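Local coordinates for protein N2152 (Neocallimastix frontalis, PDB 5U22) that probably hydrolyses glycosidic bonds as one of the family 39 glycoside hydrolases of rumen anaerobic fungi, which act on rare arabinosyl substrates, at residues 79-84 against 278-283; 86-91 against 97-102; 342-347 against 354-359; 401-406 against 418-423. All coordinates share one frame; numbering follows the deposited sequence.

Overall arrangement
Following the chain from its N terminus through a TIM barrel and then a beta sandwich, the first residues met are 79-84, which wait almost two hundred residues for their partner 278-283. Contact 1 thus closes a long loop that embraces most of the barrel. Contact 2 (86-91 with 97-102) opens and closes within that loop, tying a helix to the strand after it, and touches contact 1 where Val84 meets Val99. Contacts 3 and 4 follow in series, each closing a short loop between sandwich strands. Their centres are about 8 Å apart and they share neighbouring strands, whereas about 34 Å separates the centres of contacts 1 and 3.

Contact 1 (79-84 against 278-283); sequences QPIGDV and ITWWFV
Gln79 and Val283 mark the closest backbone approach, with their CA atoms 8.9 Å apart; two irregular loops meet here through side chains and one bridging water, with no direct hydrogen bond between them. The loops leave the C-terminal ends of strands 66-70 and 275-278 of the TIM barrel, the end at which glycoside hydrolases of this fold carry their active site. Consistent with that location, the Trp280 side chain lies about 4 Å from a bound buffer molecule, probably from the crystallisation liquor.

The main touch is Gln79 against the rim of the Trp280 indole. CG lies in the ring plane at its edge, placed there by chi1 (-62°), and the bend at chi2 brings CD to 3.5 Å from CH2 of Trp280. The amide plane stands 81° from the indole, nearly upright against it. Ile81 adds a looser apolar touch, its CD1 4.3 Å from the same Trp280 CH2, while Tyr45 stacks on the indole. Replacing Gln79 with an alanine would probably strip most of the cover from the CZ3-CH2 edge of Trp280 and remove the weak water link to Val283 O.

That link is one water, which donates to Val283 O at 2.8 Å and only weakly to Gln79 OE1 at 3.4 Å. Beside it, the Gln79 OE1 and NE2 atoms each lie 3.8 Å from Val283 CG1.

Contact 2 (86-91 against 97-102); sequences KVAQRL and ARVTIE
Leu91 and Val99 carry the tightest packing between helix 86-91 and strand 98-102, the last two elements of a beta-alpha-beta unit that begins with strand 66-70 in the TIM barrel. The short helical and strand segments run nearly antiparallel, at 170°, with their axes 8.3 Å apart at closest approach. This is the usual course of such a unit, in which the helix returns along the outside of the barrel before the next strand begins.

On the tight side, Leu91 CD1 presses to 3.6 Å from Val99 CB. The valine divides its branches between two helix residues. With chi1 at 57°, CG1 sits between its own backbone N and carbonyl carbon and meets Ala88 CB at 3.7 Å, a closeness that the small alanine permits. CG2 reaches Val87 CG1 more loosely, at 4.2 Å. The Val99 side chain also touches Ala69 of the neighbouring strand 66-70.

The contact loosens toward the turn. Leu91 sends its other methyl, CD2, to Ala97 CB at 4.0 Å, and a water lies 2.8 Å from both Leu91 O and Ala97 O, although other acceptors compete for its protons. Lys86 and Gln89 are exposed on the helix. Arg98 points its CB away from the helix, and its NH1 is bonded to Gly96 O and Asn65 OD1.

Contact 3 (342-347 against 354-359); sequences VSFIFG and VKANFK
Phe344 and Phe358 form the centre of a contact between two strands that face each other across the core of the beta sandwich. No hydrogen bond joins strands 342-347 and 354-359. Their axes approach to 10.4 Å at 150°, a separation that belongs to facing layers rather than to neighbours in one sheet, and the gap is filled by side chains.

In the first shell, the two phenylalanine rings stand almost perpendicular, with planes at 87° and centroids 6.0 Å apart, in an oblique offset. Phe358 CZ lies 3.9 Å from Phe344 CD2 and close to its CB as well, while Phe358 CE1 receives Val342 CG1. Farther along, the edge of the Phe344 ring meets Ala356 CB, 4.0 Å from CE2 and near the ring plane. At the other end of the contact Phe346 and Val354 pass alongside one another, pointing opposite ways, Phe346 CE2 touching Val354 CG1 at 3.9 Å.

The next shell sets these rings in place. Phe346, whose chi1 of 52° puts CG between its backbone N and carbonyl carbon, turns its ring back along its own strand toward Phe344. Val27 packs on both Phe344 and Phe358, and Leu407 touches Phe346. On the side of strand 354-359 turned away from the core, Asn357 ND2 bonds to Gln24 OE1 and Thr26 OG1, tying the strand to 23-28. Over the Phe344 face, Phe346 CD1 sits above the ring centre, 3.4 Å from its plane.

Contact 4 (401-406 against 418-423); sequences GQISVD and IYITKA
Val405 and Ile418 make the closer of two apolar touches between strands 403-406 and 418-422, reaching toward each other tip to tip. Ile418 CD1 comes 3.7 Å from Val405 CG1 and 4.0 Å from Val405 CB, so one methyl group serves both valine atoms. The torsions on each side aim these carbons across the gap: Val405 holds CG1 anti to its N (chi1 176°), and Ile418 extends its chain to CD1. Two residues along each strand, Ile403 and Ile420 repeat the pattern more loosely, with their CD1 methyls 4.2 Å apart. Other core side chains close in around these pairs: Phe392 and Tyr396 pack on Val405, Val371 lies on Ile418, and Ala369 on Ile420.

Hydrogen bonding contributes nothing directly between the two segments, but it fixes each within its own layer. Backbone bonds join Ile403 to Phe358 and Val405 to Ala356 on one side, and Ile418 to Phe344 on the other. Along the outward-facing side of strand 403-406, Gln402 NE2 donates to Ser404 OG at 2.8 Å, the N-H...O angle being 145° and the oxygen lying only 11° out of the amide plane. Ser404 OG is held a second time by Asn357 OD1, so two bonds grip this hydroxyl and link neighbouring strands. The CA atoms of Val405 and Ile418, the nearest across the contact, remain 8.3 Å apart. Backbone pairing within each layer, with apolar side chains meeting between the layers, is the hallmark of a beta sandwich, here the domain that accompanies the TIM barrel.

Contact 1 (79-84 against 278-283)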
# COMPACT_ATOMS: atom_id res chain seq x y z
N GLN A 79 3.36 -15.69 -14.69
CA GLN A 79 4.77 -15.46 -14.46
C GLN A 79 5.45 -16.73 -13.97
O GLN A 79 4.78 -17.65 -13.47
CB GLN A 79 4.98 -14.33 -13.43
CG GLN A 79 4.44 -12.97 -13.87
CD GLN A 79 5.19 -12.38 -15.06
OE1 GLN A 79 6.30 -12.81 -15.38
NE2 GLN A 79 4.60 -11.38 -15.71
N PRO A 80 6.78 -16.81 -14.09
CA PRO A 80 7.49 -18.00 -13.60
C PRO A 80 7.61 -18.08 -12.08
O PRO A 80 7.98 -19.15 -11.57
CB PRO A 80 8.88 -17.88 -14.25
CG PRO A 80 9.02 -16.44 -14.59
CD PRO A 80 7.63 -15.94 -14.92
N ILE A 81 7.33 -17.00 -11.35
CA ILE A 81 7.60 -16.90 -9.92
C ILE A 81 6.39 -16.37 -9.17
O ILE A 81 5.46 -15.81 -9.75
CB ILE A 81 8.82 -15.99 -9.62
CG1 ILE A 81 8.47 -14.50 -9.73
CG2 ILE A 81 10.03 -16.36 -10.47
CD1 ILE A 81 8.04 -14.00 -11.10
N GLY A 82 6.42 -16.56 -7.85
CA GLY A 82 5.55 -15.84 -6.93
C GLY A 82 4.46 -16.64 -6.26
O GLY A 82 3.55 -16.03 -5.68
N ASP A 83 4.52 -17.97 -6.29
CA ASP A 83 3.43 -18.80 -5.81
C ASP A 83 2.94 -18.34 -4.44
O ASP A 83 3.72 -18.26 -3.49
CB ASP A 83 3.88 -20.26 -5.75
CG ASP A 83 2.79 -21.18 -5.24
OD1 ASP A 83 2.68 -21.35 -4.01
OD2 ASP A 83 2.05 -21.76 -6.07
N VAL A 84 1.65 -18.03 -4.35
CA VAL A 84 1.13 -17.39 -3.14
C VAL A 84 1.17 -18.33 -1.95
O VAL A 84 1.31 -17.87 -0.81
CB VAL A 84 -0.29 -16.85 -3.39
CG1 VAL A 84 -1.30 -18.01 -3.56
CG2 VAL A 84 -0.71 -15.89 -2.25
N ILE A 278 2.62 -1.69 -3.36
CA ILE A 278 3.38 -1.07 -4.43
C ILE A 278 3.25 -1.89 -5.72
O ILE A 278 3.08 -3.12 -5.69
CB ILE A 278 4.85 -0.92 -3.99
CG1 ILE A 278 4.91 -0.04 -2.73
CG2 ILE A 278 5.72 -0.30 -5.09
CD1 ILE A 278 6.27 -0.07 -2.07
N THR A 279 3.31 -1.20 -6.86
CA THR A 279 3.30 -1.84 -8.17
C THR A 279 4.47 -2.81 -8.34
O THR A 279 5.41 -2.85 -7.54
CB THR A 279 3.37 -0.80 -9.29
OG1 THR A 279 4.38 0.18 -8.98
CG2 THR A 279 2.02 -0.11 -9.48
N TRP A 280 4.38 -3.59 -9.42
CA TRP A 280 5.49 -4.40 -9.94
C TRP A 280 5.64 -4.01 -11.41
O TRP A 280 5.21 -4.73 -12.31
CB TRP A 280 5.21 -5.88 -9.78
CG TRP A 280 6.30 -6.77 -10.31
CD1 TRP A 280 7.65 -6.61 -10.16
CD2 TRP A 280 6.12 -7.97 -11.07
NE1 TRP A 280 8.32 -7.64 -10.77
CE2 TRP A 280 7.40 -8.48 -11.35
CE3 TRP A 280 5.00 -8.66 -11.55
CZ2 TRP A 280 7.59 -9.66 -12.08
CZ3 TRP A 280 5.18 -9.82 -12.26
CH2 TRP A 280 6.47 -10.31 -12.52
N TRP A 281 6.25 -2.85 -11.65
CA TRP A 281 6.43 -2.41 -13.03
C TRP A 281 7.60 -3.09 -13.72
O TRP A 281 7.61 -3.16 -14.95
CB TRP A 281 6.62 -0.89 -13.11
CG TRP A 281 5.35 -0.12 -13.10
CD1 TRP A 281 4.97 0.81 -12.17
CD2 TRP A 281 4.29 -0.19 -14.06
NE1 TRP A 281 3.74 1.32 -12.50
CE2 TRP A 281 3.30 0.72 -13.65
CE3 TRP A 281 4.09 -0.93 -15.23
CZ2 TRP A 281 2.12 0.91 -14.37
CZ3 TRP A 281 2.93 -0.75 -15.93
CH2 TRP A 281 1.95 0.17 -15.50
N PHE A 282 8.59 -3.57 -12.97
CA PHE A 282 9.84 -4.07 -13.56
C PHE A 282 9.83 -5.59 -13.47
O PHE A 282 10.39 -6.19 -12.56
CB PHE A 282 11.01 -3.40 -12.88
CG PHE A 282 10.94 -1.93 -13.02
CD1 PHE A 282 11.21 -1.34 -14.24
CD2 PHE A 282 10.47 -1.14 -11.98
CE1 PHE A 282 11.08 0.03 -14.40
CE2 PHE A 282 10.34 0.22 -12.14
CZ PHE A 282 10.65 0.81 -13.36
N VAL A 283 9.17 -6.19 -14.46
CA VAL A 283 8.93 -7.62 -14.52
C VAL A 283 10.22 -8.43 -14.49
O VAL A 283 10.23 -9.51 -13.88
CB VAL A 283 8.06 -7.94 -15.75
CG1 VAL A 283 7.90 -9.44 -15.93
CG2 VAL A 283 6.69 -7.32 -15.58
O HOH W 1 9.43 -12.20 -14.26

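Contact 2 (86-91 against 97-102)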
# COMPACT_ATOMS: atom_id res chain seq x y z
N LYS A 86 3.54 -20.59 -1.31
CA LYS A 86 4.92 -20.48 -0.85
C LYS A 86 5.18 -19.12 -0.21
O LYS A 86 5.92 -19.03 0.78
CB LYS A 86 5.90 -20.71 -2.00
CG LYS A 86 5.86 -22.11 -2.64
CD LYS A 86 5.58 -23.21 -1.61
CE LYS A 86 6.78 -23.53 -0.72
NZ LYS A 86 6.36 -23.85 0.69
N VAL A 87 4.60 -18.05 -0.76
CA VAL A 87 4.83 -16.73 -0.19
C VAL A 87 4.17 -16.62 1.18
O VAL A 87 4.77 -16.10 2.13
CB VAL A 87 4.32 -15.64 -1.16
CG1 VAL A 87 4.33 -14.27 -0.49
CG2 VAL A 87 5.17 -15.63 -2.42
N ALA A 88 2.93 -17.12 1.29
CA ALA A 88 2.25 -17.13 2.58
C ALA A 88 3.05 -17.90 3.63
O ALA A 88 3.08 -17.52 4.80
CB ALA A 88 0.85 -17.72 2.43
N GLN A 89 3.72 -18.98 3.22
CA GLN A 89 4.55 -19.69 4.20
C GLN A 89 5.72 -18.84 4.66
O GLN A 89 6.05 -18.82 5.86
CB GLN A 89 5.04 -21.02 3.63
CG GLN A 89 5.92 -21.81 4.60
CD GLN A 89 5.20 -22.21 5.90
OE1 GLN A 89 4.09 -22.75 5.88
NE2 GLN A 89 5.86 -21.96 7.04
N ARG A 90 6.38 -18.14 3.74
CA ARG A 90 7.46 -17.25 4.16
C ARG A 90 6.94 -16.20 5.14
O ARG A 90 7.61 -15.89 6.13
CB ARG A 90 8.11 -16.56 2.95
CG ARG A 90 8.66 -17.52 1.91
CD ARG A 90 9.64 -16.81 0.97
NE ARG A 90 10.89 -16.50 1.66
CZ ARG A 90 11.87 -15.75 1.16
NH1 ARG A 90 11.75 -15.21 -0.05
NH2 ARG A 90 12.97 -15.54 1.87
N LEU A 91 5.74 -15.67 4.89
CA LEU A 91 5.21 -14.57 5.68
C LEU A 91 4.82 -14.97 7.09
O LEU A 91 4.60 -14.08 7.93
CB LEU A 91 4.00 -13.95 4.97
CG LEU A 91 4.37 -13.08 3.76
CD1 LEU A 91 3.12 -12.72 2.95
CD2 LEU A 91 5.10 -11.81 4.22
N ALA A 97 1.42 -10.31 9.14
CA ALA A 97 1.34 -10.07 7.70
C ALA A 97 0.38 -11.03 7.01
O ALA A 97 0.17 -12.16 7.46
CB ALA A 97 2.74 -10.19 7.08
N ARG A 98 -0.19 -10.58 5.88
CA ARG A 98 -1.07 -11.39 5.04
C ARG A 98 -0.69 -11.21 3.58
O ARG A 98 0.12 -10.35 3.24
CB ARG A 98 -2.56 -11.04 5.21
CG ARG A 98 -3.20 -11.65 6.44
CD ARG A 98 -3.26 -10.65 7.55
NE ARG A 98 -4.16 -9.55 7.26
CZ ARG A 98 -3.82 -8.26 7.32
NH1 ARG A 98 -2.57 -7.92 7.66
NH2 ARG A 98 -4.72 -7.32 7.06
N VAL A 99 -1.29 -12.01 2.71
CA VAL A 99 -0.98 -11.91 1.29
C VAL A 99 -2.25 -12.13 0.47
O VAL A 99 -3.04 -13.04 0.74
CB VAL A 99 0.13 -12.89 0.88
CG1 VAL A 99 -0.23 -14.35 1.23
CG2 VAL A 99 0.44 -12.73 -0.60
N THR A 100 -2.45 -11.26 -0.52
CA THR A 100 -3.60 -11.32 -1.42
C THR A 100 -3.37 -12.41 -2.47
O THR A 100 -2.29 -12.48 -3.07
CB THR A 100 -3.78 -9.97 -2.11
OG1 THR A 100 -4.00 -8.94 -1.12
CG2 THR A 100 -4.94 -10.00 -3.10
N ILE A 101 -4.39 -13.23 -2.71
CA ILE A 101 -4.36 -14.24 -3.77
C ILE A 101 -4.89 -13.64 -5.07
O ILE A 101 -6.09 -13.43 -5.22
CB ILE A 101 -5.18 -15.47 -3.39
CG1 ILE A 101 -4.62 -16.10 -2.12
CG2 ILE A 101 -5.21 -16.46 -4.55
CD1 ILE A 101 -5.56 -17.06 -1.43
N GLU A 102 -4.01 -13.43 -6.05
CA GLU A 102 -4.41 -12.89 -7.36
C GLU A 102 -4.74 -14.05 -8.29
O GLU A 102 -3.87 -14.62 -8.94
CB GLU A 102 -3.31 -12.01 -7.94
CG GLU A 102 -3.73 -11.23 -9.21
CD GLU A 102 -2.54 -10.66 -9.97
OE1 GLU A 102 -1.40 -11.11 -9.72
OE2 GLU A 102 -2.74 -9.77 -10.83
O HOH W 2 1.87 -14.17 8.51

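Contact 3 (342-347 against 354-359)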
# COMPACT_ATOMS: atom_id res chain seq x y z
N VAL A 342 6.95 10.99 19.09
CA VAL A 342 6.17 11.36 17.91
C VAL A 342 7.06 11.16 16.69
O VAL A 342 8.24 11.52 16.71
CB VAL A 342 5.70 12.83 17.99
CG1 VAL A 342 4.90 13.21 16.74
CG2 VAL A 342 4.92 13.07 19.27
N SER A 343 6.48 10.63 15.62
CA SER A 343 7.22 10.43 14.37
C SER A 343 6.42 11.00 13.21
O SER A 343 5.23 10.72 13.09
CB SER A 343 7.51 8.94 14.13
OG SER A 343 8.23 8.77 12.91
N PHE A 344 7.09 11.76 12.35
CA PHE A 344 6.47 12.38 11.19
C PHE A 344 7.36 12.09 9.99
O PHE A 344 8.53 12.51 9.97
CB PHE A 344 6.32 13.89 11.40
CG PHE A 344 5.68 14.61 10.23
CD1 PHE A 344 4.80 13.95 9.39
CD2 PHE A 344 5.96 15.95 9.99
CE1 PHE A 344 4.21 14.61 8.31
CE2 PHE A 344 5.36 16.62 8.91
CZ PHE A 344 4.49 15.93 8.08
N ILE A 345 6.85 11.34 9.01
CA ILE A 345 7.59 11.05 7.78
C ILE A 345 6.88 11.71 6.61
O ILE A 345 5.64 11.71 6.55
CB ILE A 345 7.76 9.53 7.54
CG1 ILE A 345 6.41 8.84 7.36
CG2 ILE A 345 8.49 8.90 8.71
CD1 ILE A 345 6.54 7.32 7.14
N PHE A 346 7.66 12.27 5.68
CA PHE A 346 7.05 13.06 4.62
C PHE A 346 8.03 13.19 3.46
O PHE A 346 9.22 12.91 3.58
CB PHE A 346 6.63 14.44 5.14
CG PHE A 346 7.72 15.19 5.85
CD1 PHE A 346 7.95 14.99 7.21
CD2 PHE A 346 8.52 16.10 5.17
CE1 PHE A 346 8.95 15.70 7.88
CE2 PHE A 346 9.52 16.81 5.83
CZ PHE A 346 9.74 16.60 7.18
N GLY A 347 7.50 13.62 2.33
CA GLY A 347 8.31 13.74 1.13
C GLY A 347 7.45 14.04 -0.07
O GLY A 347 6.23 13.86 -0.03
N VAL A 354 10.90 23.41 3.92
CA VAL A 354 9.75 22.80 4.57
C VAL A 354 9.64 23.32 6.00
O VAL A 354 10.64 23.41 6.72
CB VAL A 354 9.84 21.26 4.56
CG1 VAL A 354 8.76 20.66 5.48
CG2 VAL A 354 9.70 20.74 3.14
N LYS A 355 8.42 23.66 6.40
CA LYS A 355 8.11 24.02 7.78
C LYS A 355 7.11 22.99 8.29
O LYS A 355 5.98 22.91 7.79
CB LYS A 355 7.52 25.43 7.85
CG LYS A 355 7.29 25.96 9.25
CD LYS A 355 6.53 27.28 9.15
CE LYS A 355 6.47 28.01 10.48
NZ LYS A 355 5.73 29.31 10.33
N ALA A 356 7.54 22.19 9.25
CA ALA A 356 6.70 21.17 9.87
C ALA A 356 6.20 21.73 11.19
O ALA A 356 6.97 21.86 12.15
CB ALA A 356 7.47 19.87 10.06
N ASN A 357 4.93 22.10 11.22
CA ASN A 357 4.30 22.60 12.43
C ASN A 357 3.72 21.43 13.20
O ASN A 357 3.07 20.56 12.62
CB ASN A 357 3.19 23.60 12.08
CG ASN A 357 3.69 24.69 11.16
OD1 ASN A 357 4.57 25.46 11.53
ND2 ASN A 357 3.11 24.77 9.95
N PHE A 358 3.98 21.40 14.50
CA PHE A 358 3.33 20.45 15.39
C PHE A 358 2.45 21.21 16.37
O PHE A 358 2.92 22.13 17.05
CB PHE A 358 4.36 19.63 16.16
CG PHE A 358 5.19 18.74 15.28
CD1 PHE A 358 4.86 17.41 15.12
CD2 PHE A 358 6.30 19.25 14.61
CE1 PHE A 358 5.63 16.59 14.30
CE2 PHE A 358 7.07 18.44 13.80
CZ PHE A 358 6.73 17.10 13.65
N LYS A 359 1.17 20.85 16.45
CA LYS A 359 0.28 21.41 17.46
C LYS A 359 -0.24 20.31 18.38
O LYS A 359 -0.22 19.12 18.04
CB LYS A 359 -0.88 22.19 16.83
CG LYS A 359 -1.52 21.52 15.64
CD LYS A 359 -2.40 22.52 14.89
CE LYS A 359 -3.56 22.99 15.75

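Contact 4 (401-406 against 418-423)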
# COMPACT_ATOMS: atom_id res chain seq x y z
N GLY A 401 1.97 23.88 23.54
CA GLY A 401 1.92 22.62 22.81
C GLY A 401 2.40 22.67 21.38
O GLY A 401 2.12 21.74 20.63
N GLN A 402 3.12 23.71 20.98
CA GLN A 402 3.44 23.93 19.57
C GLN A 402 4.94 24.09 19.39
O GLN A 402 5.60 24.75 20.20
CB GLN A 402 2.71 25.17 19.04
CG GLN A 402 2.67 25.34 17.49
CD GLN A 402 3.92 25.99 16.90
OE1 GLN A 402 4.74 26.55 17.61
NE2 GLN A 402 4.05 25.93 15.59
N ILE A 403 5.48 23.45 18.34
CA ILE A 403 6.79 23.80 17.78
C ILE A 403 6.69 23.83 16.26
O ILE A 403 5.79 23.23 15.66
CB ILE A 403 7.93 22.83 18.21
CG1 ILE A 403 7.84 21.49 17.47
CG2 ILE A 403 7.93 22.62 19.73
CD1 ILE A 403 8.95 20.53 17.83
N SER A 404 7.59 24.57 15.63
CA SER A 404 7.75 24.56 14.18
C SER A 404 9.18 24.16 13.87
O SER A 404 10.13 24.76 14.39
CB SER A 404 7.43 25.92 13.54
OG SER A 404 6.06 26.24 13.67
N VAL A 405 9.33 23.15 13.02
CA VAL A 405 10.64 22.59 12.67
C VAL A 405 10.90 22.93 11.20
O VAL A 405 10.12 22.54 10.32
CB VAL A 405 10.67 21.07 12.92
CG1 VAL A 405 11.99 20.46 12.46
CG2 VAL A 405 10.43 20.76 14.39
N ASP A 406 11.98 23.68 10.94
CA ASP A 406 12.32 24.11 9.59
C ASP A 406 13.39 23.22 8.97
O ASP A 406 14.38 22.88 9.62
CB ASP A 406 12.84 25.55 9.57
CG ASP A 406 11.88 26.53 10.19
OD1 ASP A 406 10.67 26.40 9.98
OD2 ASP A 406 12.35 27.44 10.90
N ILE A 418 10.88 13.56 11.02
CA ILE A 418 11.09 14.28 12.26
C ILE A 418 10.69 13.35 13.39
O ILE A 418 9.54 12.88 13.43
CB ILE A 418 10.30 15.60 12.29
CG1 ILE A 418 10.88 16.55 11.26
CG2 ILE A 418 10.35 16.22 13.69
CD1 ILE A 418 9.98 17.70 10.91
N TYR A 419 11.62 13.06 14.30
CA TYR A 419 11.42 12.11 15.38
C TYR A 419 11.58 12.85 16.70
O TYR A 419 12.66 13.39 16.97
CB TYR A 419 12.42 10.96 15.29
CG TYR A 419 12.03 9.68 16.01
CD1 TYR A 419 11.26 8.71 15.37
CD2 TYR A 419 12.45 9.43 17.30
CE1 TYR A 419 10.91 7.53 16.01
CE2 TYR A 419 12.10 8.25 17.97
CZ TYR A 419 11.32 7.31 17.31
OH TYR A 419 10.97 6.13 17.94
N ILE A 420 10.52 12.87 17.51
CA ILE A 420 10.47 13.72 18.70
C ILE A 420 10.41 12.84 19.93
O ILE A 420 9.51 12.00 20.07
CB ILE A 420 9.26 14.67 18.66
CG1 ILE A 420 9.22 15.46 17.35
CG2 ILE A 420 9.26 15.61 19.85
CD1 ILE A 420 8.05 16.42 17.26
N THR A 421 11.35 13.05 20.85
CA THR A 421 11.40 12.31 22.11
C THR A 421 11.54 13.30 23.26
O THR A 421 11.63 14.52 23.06
CB THR A 421 12.56 11.30 22.13
OG1 THR A 421 13.78 11.96 21.77
CG2 THR A 421 12.30 10.18 21.15
N LYS A 422 11.56 12.78 24.48
CA LYS A 422 11.70 13.63 25.65
C LYS A 422 13.12 14.18 25.74
O LYS A 422 14.10 13.48 25.47
CB LYS A 422 11.36 12.85 26.93
CG LYS A 422 9.88 12.51 27.06
CD LYS A 422 9.60 11.72 28.34
CE LYS A 422 10.08 12.47 29.58
NZ LYS A 422 9.78 11.72 30.83
N ALA A 423 13.23 15.44 26.13
CA ALA A 423 14.54 16.08 26.28
C ALA A 423 15.06 15.93 27.70
O ALA A 423 16.22 15.57 27.90
CB ALA A 423 14.45 17.55 25.91